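Local coordinates for putative type VI secretion protein (Escherichia coli, PDB 4PS2) that probably forms part of the contractile sheath of the type VI secretion system, this chain being the C-terminal helical fragment of TssB, at residues I23-L35 with I56-L70. Sequence-based numbering, arbitrary orientation.
Sequences IPRLKAMLAMRSL and ILRDPALSQTLRDEL. With ZN (zinc ion), chain B.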
# COMPACT_ATOMS: atom_id res chain seq x y z
N ILE A 23 -8.99 -1.82 6.36
CA ILE A 23 -9.24 -0.79 5.32
C ILE A 23 -7.96 0.03 4.97
O ILE A 23 -7.61 0.05 3.79
CB ILE A 23 -10.48 0.11 5.63
CG1 ILE A 23 -11.82 -0.67 5.67
CG2 ILE A 23 -10.56 1.38 4.74
CD1 ILE A 23 -12.16 -1.56 4.52
N PRO A 24 -7.23 0.66 5.93
CA PRO A 24 -6.01 1.41 5.55
C PRO A 24 -4.89 0.52 4.98
O PRO A 24 -4.14 0.96 4.11
CB PRO A 24 -5.56 2.06 6.87
CG PRO A 24 -6.72 1.97 7.78
CD PRO A 24 -7.47 0.75 7.39
N ARG A 25 -4.81 -0.73 5.44
CA ARG A 25 -3.82 -1.70 4.97
C ARG A 25 -4.05 -2.00 3.48
O ARG A 25 -3.12 -1.91 2.68
CB ARG A 25 -3.88 -2.98 5.82
CG ARG A 25 -3.05 -4.15 5.30
CD ARG A 25 -3.22 -5.41 6.15
NE ARG A 25 -2.45 -6.51 5.56
CZ ARG A 25 -2.93 -7.39 4.69
NH1 ARG A 25 -4.21 -7.37 4.35
NH2 ARG A 25 -2.14 -8.32 4.18
N LEU A 26 -5.29 -2.34 3.12
CA LEU A 26 -5.66 -2.62 1.73
C LEU A 26 -5.55 -1.41 0.82
O LEU A 26 -5.19 -1.55 -0.36
CB LEU A 26 -7.06 -3.22 1.66
CG LEU A 26 -7.15 -4.65 2.19
CD1 LEU A 26 -8.57 -5.04 2.36
CD2 LEU A 26 -6.43 -5.65 1.27
N LYS A 27 -5.83 -0.22 1.36
CA LYS A 27 -5.71 1.03 0.62
C LYS A 27 -4.23 1.28 0.30
O LYS A 27 -3.90 1.61 -0.83
CB LYS A 27 -6.27 2.19 1.45
CG LYS A 27 -6.35 3.52 0.68
CD LYS A 27 -6.58 4.69 1.66
CE LYS A 27 -6.76 6.03 0.99
NZ LYS A 27 -5.48 6.62 0.54
N ALA A 28 -3.33 1.10 1.30
CA ALA A 28 -1.89 1.26 1.09
C ALA A 28 -1.36 0.25 0.04
O ALA A 28 -0.59 0.63 -0.83
CB ALA A 28 -1.14 1.11 2.41
N MET A 29 -1.80 -1.02 0.13
CA MET A 29 -1.42 -2.09 -0.79
C MET A 29 -1.85 -1.80 -2.24
O MET A 29 -1.09 -2.08 -3.17
CB MET A 29 -2.05 -3.42 -0.33
CG MET A 29 -1.30 -4.08 0.85
SD MET A 29 -2.29 -5.41 1.60
CE MET A 29 -2.12 -6.63 0.41
N LEU A 30 -3.09 -1.27 -2.44
CA LEU A 30 -3.56 -0.95 -3.78
C LEU A 30 -2.82 0.30 -4.31
O LEU A 30 -2.39 0.31 -5.46
CB LEU A 30 -5.08 -0.78 -3.84
CG LEU A 30 -5.67 -0.46 -5.22
CD1 LEU A 30 -5.34 -1.56 -6.26
CD2 LEU A 30 -7.18 -0.23 -5.13
N ALA A 31 -2.64 1.33 -3.47
CA ALA A 31 -1.90 2.53 -3.89
C ALA A 31 -0.43 2.19 -4.24
O ALA A 31 0.15 2.75 -5.18
CB ALA A 31 -1.95 3.59 -2.81
N MET A 32 0.17 1.25 -3.48
CA MET A 32 1.53 0.82 -3.70
C MET A 32 1.64 0.04 -5.02
O MET A 32 2.59 0.25 -5.78
CB MET A 32 1.99 -0.05 -2.50
CG MET A 32 3.44 -0.33 -2.49
SD MET A 32 4.45 1.14 -2.17
CE MET A 32 5.99 0.51 -2.81
N ARG A 33 0.66 -0.86 -5.28
CA ARG A 33 0.63 -1.65 -6.51
C ARG A 33 0.56 -0.73 -7.72
O ARG A 33 1.30 -0.94 -8.67
CB ARG A 33 -0.56 -2.61 -6.49
CG ARG A 33 -0.67 -3.44 -7.76
CD ARG A 33 -2.08 -3.89 -7.95
NE ARG A 33 -2.47 -4.84 -6.92
CZ ARG A 33 -3.70 -5.29 -6.77
NH1 ARG A 33 -4.66 -4.90 -7.60
NH2 ARG A 33 -3.98 -6.17 -5.82
N SER A 34 -0.30 0.30 -7.68
CA SER A 34 -0.45 1.28 -8.77
C SER A 34 0.81 2.09 -8.99
O SER A 34 1.22 2.33 -10.13
CB SER A 34 -1.64 2.21 -8.50
OG SER A 34 -2.84 1.47 -8.33
N LEU A 35 1.44 2.53 -7.89
CA LEU A 35 2.65 3.31 -7.94
C LEU A 35 3.81 2.50 -8.53
O LEU A 35 4.54 3.03 -9.37
CB LEU A 35 3.00 3.85 -6.54
CG LEU A 35 4.22 4.74 -6.50
CD1 LEU A 35 3.98 6.07 -7.25
CD2 LEU A 35 4.73 4.91 -5.11
N ILE A 56 1.89 7.51 0.65
CA ILE A 56 1.30 6.23 0.92
C ILE A 56 1.67 5.72 2.33
O ILE A 56 0.82 5.34 3.08
CB ILE A 56 1.63 5.20 -0.18
CG1 ILE A 56 1.07 5.64 -1.52
CG2 ILE A 56 1.05 3.86 0.18
CD1 ILE A 56 1.41 4.71 -2.65
N LEU A 57 2.94 5.73 2.67
CA LEU A 57 3.40 5.09 3.90
C LEU A 57 3.26 5.95 5.16
O LEU A 57 3.47 5.50 6.23
CB LEU A 57 4.81 4.59 3.74
CG LEU A 57 5.06 3.65 2.59
CD1 LEU A 57 6.51 3.32 2.43
CD2 LEU A 57 4.24 2.40 2.56
N ARG A 58 2.87 7.18 4.95
CA ARG A 58 2.62 8.16 6.01
C ARG A 58 1.37 7.81 6.84
O ARG A 58 1.32 8.20 8.00
CB ARG A 58 2.48 9.54 5.34
CG ARG A 58 2.28 10.75 6.25
CD ARG A 58 2.27 12.03 5.44
NE ARG A 58 3.46 12.14 4.59
CZ ARG A 58 3.48 12.72 3.40
NH1 ARG A 58 2.39 13.28 2.90
NH2 ARG A 58 4.61 12.75 2.69
N ASP A 59 0.38 7.05 6.28
CA ASP A 59 -0.85 6.68 6.99
C ASP A 59 -0.57 6.15 8.41
O ASP A 59 0.10 5.14 8.56
CB ASP A 59 -1.71 5.68 6.18
CG ASP A 59 -3.16 5.58 6.63
OD1 ASP A 59 -3.44 5.76 7.84
OD2 ASP A 59 -4.01 5.27 5.79
N PRO A 60 -1.01 6.88 9.46
CA PRO A 60 -0.68 6.43 10.83
C PRO A 60 -1.39 5.16 11.29
O PRO A 60 -1.00 4.57 12.30
CB PRO A 60 -1.02 7.65 11.70
CG PRO A 60 -1.94 8.48 10.88
CD PRO A 60 -1.74 8.17 9.45
N ALA A 61 -2.42 4.71 10.55
CA ALA A 61 -3.18 3.51 10.88
C ALA A 61 -2.44 2.24 10.42
O ALA A 61 -2.81 1.13 10.82
CB ALA A 61 -4.56 3.58 10.26
N LEU A 62 -1.35 2.39 9.62
CA LEU A 62 -0.56 1.25 9.14
C LEU A 62 0.36 0.71 10.19
O LEU A 62 0.86 1.48 11.01
CB LEU A 62 0.29 1.63 7.92
CG LEU A 62 -0.45 2.18 6.70
CD1 LEU A 62 0.51 2.46 5.57
CD2 LEU A 62 -1.58 1.25 6.25
N SER A 63 0.64 -0.60 10.14
CA SER A 63 1.63 -1.16 11.06
C SER A 63 3.02 -0.91 10.44
O SER A 63 3.13 -0.76 9.22
CB SER A 63 1.37 -2.65 11.28
OG SER A 63 1.72 -3.43 10.15
N GLN A 64 4.07 -0.83 11.27
CA GLN A 64 5.42 -0.64 10.73
C GLN A 64 5.85 -1.92 9.99
O GLN A 64 6.60 -1.84 9.01
CB GLN A 64 6.41 -0.24 11.85
CG GLN A 64 7.84 0.10 11.34
CD GLN A 64 7.88 1.21 10.31
OE1 GLN A 64 7.28 2.28 10.48
NE2 GLN A 64 8.61 0.99 9.23
N THR A 65 5.32 -3.08 10.41
CA THR A 65 5.61 -4.37 9.76
C THR A 65 5.10 -4.30 8.32
O THR A 65 5.85 -4.64 7.41
CB THR A 65 5.02 -5.54 10.57
OG1 THR A 65 5.54 -5.48 11.89
CG2 THR A 65 5.35 -6.91 9.97
N LEU A 66 3.86 -3.81 8.11
CA LEU A 66 3.35 -3.65 6.75
C LEU A 66 4.17 -2.63 5.93
O LEU A 66 4.45 -2.88 4.77
CB LEU A 66 1.87 -3.26 6.72
CG LEU A 66 1.30 -3.13 5.30
CD1 LEU A 66 0.87 -4.48 4.75
CD2 LEU A 66 0.18 -2.16 5.24
N ARG A 67 4.53 -1.47 6.53
CA ARG A 67 5.34 -0.45 5.83
C ARG A 67 6.63 -1.06 5.29
O ARG A 67 6.96 -0.80 4.14
CB ARG A 67 5.68 0.75 6.72
CG ARG A 67 4.52 1.64 7.03
CD ARG A 67 5.00 2.89 7.80
NE ARG A 67 3.85 3.62 8.33
CZ ARG A 67 3.49 3.64 9.61
NH1 ARG A 67 4.25 3.05 10.53
NH2 ARG A 67 2.40 4.29 9.99
N ASP A 68 7.33 -1.89 6.10
CA ASP A 68 8.56 -2.62 5.77
C ASP A 68 8.40 -3.56 4.59
O ASP A 68 9.24 -3.55 3.70
CB ASP A 68 9.09 -3.37 7.01
CG ASP A 68 9.62 -2.45 8.11
OD1 ASP A 68 10.03 -1.31 7.78
OD2 ASP A 68 9.63 -2.88 9.28
N GLU A 69 7.31 -4.35 4.56
CA GLU A 69 6.96 -5.26 3.46
C GLU A 69 6.65 -4.46 2.19
O GLU A 69 7.01 -4.89 1.09
CB GLU A 69 5.72 -6.08 3.84
CG GLU A 69 5.98 -7.08 4.96
CD GLU A 69 4.76 -7.88 5.39
OE1 GLU A 69 3.65 -7.59 4.89
OE2 GLU A 69 4.93 -8.80 6.22
N LEU A 70 6.02 -3.28 2.34
CA LEU A 70 5.74 -2.39 1.19
C LEU A 70 7.02 -1.78 0.61
O LEU A 70 7.23 -1.84 -0.61
CB LEU A 70 4.66 -1.35 1.53
CG LEU A 70 3.25 -1.92 1.77
CD1 LEU A 70 2.28 -0.85 2.27
CD2 LEU A 70 2.67 -2.57 0.53
ZN ZN B . 3.47 -10.24 6.19
O HOH W 1 -3.58 3.59 3.72
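Ile56 pushes into helix 23-35 as a knob into the hole made by Ala28, Ala31, Met32 and Leu35. From its CB, the CG2 branch lies anti to the backbone N and comes down on the backbone of Ala28, 3.8 Å from Ala28 O. The other branch, CG1, passes alongside Ala31 CB and carries CD1 deeper, to 3.5 Å from that same Ala31 CB and on against the carbonyl of Ala31; at the end CD1 also meets Leu35 CD2. Cut back to an alanine, this position would probably open a gap beside Ala31 and leave Leu35 CD2 without its neighbour across the contact. Ile56 lies on helix 46-57; beyond it the chain turns back through the type I turn Asp59 to Leu62, and the short helix 64-71 then runs almost parallel to the long one, 12° between the local axes, completing the small helical bundle of this TssB fragment. Leu70, on that last helix, sets CD1 against Ala28 CB and CD2 against Met32 CG. Met32, its chain bent at chi2 (68°), slides past Leu70 in the opposite direction and brings CE to 3.4 Å from Leu70 O, with Leu53 and Val74 also touching its side chain. Nearer the turn, Leu62 forks over the long helix: CD1 rests on Ala28 CB at 3.8 Å, CD2 on the carbonyl of Pro24. The Pro24 ring meets Ala61 CB, and one water donates to both Pro24 O and Asp59 OD2, 2.7 Å each. Asp59 OD1 takes the N-H of Ala61 in an Asx turn. Arg25, extended, crosses Leu66 at about a right angle, its CG lying against both methyls of Leu66, while Met29 SD sits over one face of the guanidinium. One turn on from Leu66, Glu69 OE2 binds the zinc ion.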